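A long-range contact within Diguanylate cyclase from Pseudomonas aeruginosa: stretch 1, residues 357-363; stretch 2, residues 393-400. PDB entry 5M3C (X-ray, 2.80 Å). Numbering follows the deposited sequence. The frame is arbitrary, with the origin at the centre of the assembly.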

# COMPACT_ATOMS: atom_id res chain seq x y z
N PHE B 357 -9.91 16.26 9.55
CA PHE B 357 -10.83 17.02 8.70
C PHE B 357 -11.86 17.79 9.51
O PHE B 357 -12.37 18.82 9.07
CB PHE B 357 -11.55 16.09 7.72
CG PHE B 357 -10.63 15.24 6.90
CD1 PHE B 357 -9.72 15.83 6.03
CD2 PHE B 357 -10.67 13.86 6.99
CE1 PHE B 357 -8.87 15.05 5.27
CE2 PHE B 357 -9.82 13.08 6.24
CZ PHE B 357 -8.92 13.67 5.37
N ILE B 358 -12.19 17.28 10.69
CA ILE B 358 -13.23 17.88 11.51
C ILE B 358 -12.69 18.96 12.45
O ILE B 358 -13.43 19.83 12.90
CB ILE B 358 -13.97 16.80 12.32
CG1 ILE B 358 -14.89 16.01 11.38
CG2 ILE B 358 -14.79 17.42 13.44
CD1 ILE B 358 -15.33 14.68 11.94
N ARG B 359 -11.38 18.92 12.71
CA ARG B 359 -10.76 19.90 13.61
C ARG B 359 -10.53 21.25 12.92
O ARG B 359 -10.21 22.23 13.59
CB ARG B 359 -9.44 19.35 14.17
CG ARG B 359 -9.62 18.43 15.36
N GLY B 360 -10.68 21.29 11.60
CA GLY B 360 -10.51 22.53 10.85
C GLY B 360 -11.82 23.25 10.59
O GLY B 360 -11.83 24.41 10.18
N LEU B 361 -12.93 22.56 10.83
CA LEU B 361 -14.25 23.10 10.56
C LEU B 361 -14.54 24.32 11.44
O LEU B 361 -14.22 24.32 12.63
CB LEU B 361 -15.33 22.04 10.79
CG LEU B 361 -15.20 20.76 9.95
CD1 LEU B 361 -16.24 19.74 10.37
CD2 LEU B 361 -15.32 21.06 8.47
N PRO B 362 -15.13 25.36 10.86
CA PRO B 362 -15.49 25.37 9.45
C PRO B 362 -14.66 26.38 8.65
O PRO B 362 -14.95 26.63 7.48
CB PRO B 362 -16.96 25.79 9.47
CG PRO B 362 -17.06 26.68 10.67
CD PRO B 362 -16.02 26.24 11.65
N ASP B 363 -13.64 26.94 9.29
CA ASP B 363 -12.84 27.99 8.67
C ASP B 363 -12.06 27.48 7.46
O ASP B 363 -12.02 28.13 6.42
CB ASP B 363 -11.87 28.60 9.70
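Stretch 2, residues 393-400: EGQQSFLT

Although a glutamine lies at the centre of this contact, no hydrogen bond joins the two stretches among the atoms modelled, and packing carries the interface. Stretch 2 is helical from Glu393 to Thr400 and continues beyond; its backbone is tied by i to i+4 bonds such as Ser397 N to Glu393 O (2.8 Å) and Phe398 N to Gly394 O (3.1 Å). Stretch 1 comes out of a weakly bonded helix around Phe357 and Ile358 and runs on as loop, with a cis peptide bond between Leu361 and Pro362. The backbones come nearest where Leu361 CA lies 5.0 Å from Gln395 CA. Gln395, with chi1 m and chi2 t, extends along the turn of stretch 1: its CG lies 3.0 Å from Leu361 O, a tight approach, and its CD 3.3 Å from Ile358 O. Its amide passes two carbonyls without bonding to them. Gln395 NE2 is 3.3 Å from Arg359 O but at a poor angle, while Gln395 OE1, 3.4 Å from Ile358 O, meets another acceptor. Leu361 points toward the helix and packs against Gln395, Phe398 and Leu399: its CD1 lies 3.8 Å from Leu399 CD2 and 3.9 Å from Phe398 CD1, and its CD2 sits over one face of the Phe398 ring, 3.9 Å from the ring centroid and 12° off the normal, a CH-pi contact. Phe398, chi1 t, also meets Pro362, whose CB comes within 3.3 Å of Phe398 CD2. One turn earlier in the helix, Gly394 O lies 4.0 Å from Pro362 CD. Ile358 adds a looser apolar contact, its CG2 standing 4.3 Å from Leu399 CD1. The residues that touch, Gly394, Gln395, Phe398 and Leu399, follow the helical repeat, whereas Gln396 points away from stretch 1. Together the two stretches bury 399 Å², with 83 Å² covered on each of Leu361 and Gln395.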

# COMPACT_ATOMS: atom_id res chain seq x y z
N GLU B 393 -18.04 24.39 19.08
CA GLU B 393 -19.47 24.49 18.76
C GLU B 393 -19.67 24.80 17.29
O GLU B 393 -20.59 24.27 16.65
CB GLU B 393 -20.13 25.58 19.61
CG GLU B 393 -21.63 25.71 19.40
CD GLU B 393 -22.39 24.46 19.79
OE1 GLU B 393 -21.82 23.60 20.49
OE2 GLU B 393 -23.58 24.34 19.41
N GLY B 394 -18.81 25.65 16.75
CA GLY B 394 -18.84 25.98 15.32
C GLY B 394 -18.67 24.73 14.47
O GLY B 394 -19.25 24.62 13.39
N GLN B 395 -17.86 23.80 14.96
CA GLN B 395 -17.63 22.54 14.26
C GLN B 395 -18.90 21.69 14.27
O GLN B 395 -19.27 21.11 13.24
CB GLN B 395 -16.48 21.76 14.90
CG GLN B 395 -15.12 22.39 14.69
CD GLN B 395 -14.03 21.71 15.50
OE1 GLN B 395 -14.25 20.65 16.09
NE2 GLN B 395 -12.85 22.31 15.54
N GLN B 396 -19.56 21.62 15.42
CA GLN B 396 -20.80 20.86 15.53
C GLN B 396 -21.90 21.49 14.69
O GLN B 396 -22.70 20.78 14.07
CB GLN B 396 -21.25 20.76 16.99
CG GLN B 396 -22.46 19.86 17.18
CD GLN B 396 -22.85 19.69 18.64
OE1 GLN B 396 -22.19 20.22 19.54
NE2 GLN B 396 -23.92 18.95 18.88
N SER B 397 -21.94 22.82 14.67
CA SER B 397 -22.90 23.53 13.84
C SER B 397 -22.75 23.10 12.38
O SER B 397 -23.68 22.56 11.78
CB SER B 397 -22.71 25.05 13.97
OG SER B 397 -22.99 25.50 15.28
N PHE B 398 -21.56 23.34 11.83
CA PHE B 398 -21.25 22.96 10.46
C PHE B 398 -21.77 21.56 10.14
O PHE B 398 -22.56 21.37 9.21
CB PHE B 398 -19.73 23.00 10.24
CG PHE B 398 -19.30 22.60 8.85
CD1 PHE B 398 -19.32 21.27 8.46
CD2 PHE B 398 -18.87 23.56 7.94
CE1 PHE B 398 -18.91 20.91 7.19
CE2 PHE B 398 -18.47 23.20 6.67
CZ PHE B 398 -18.49 21.87 6.29
N LEU B 399 -21.32 20.59 10.92
CA LEU B 399 -21.67 19.19 10.69
C LEU B 399 -23.18 18.98 10.57
O LEU B 399 -23.62 18.05 9.89
CB LEU B 399 -21.10 18.32 11.81
CG LEU B 399 -19.57 18.17 11.81
CD1 LEU B 399 -19.07 17.59 13.12
CD2 LEU B 399 -19.11 17.31 10.64
N THR B 400 -23.96 19.83 11.23
CA THR B 400 -25.42 19.68 11.22
C THR B 400 -26.04 20.25 9.94
O THR B 400 -26.96 19.66 9.38
CB THR B 400 -26.07 20.35 12.44
OG1 THR B 400 -25.35 19.98 13.63
CG2 THR B 400 -27.52 19.92 12.58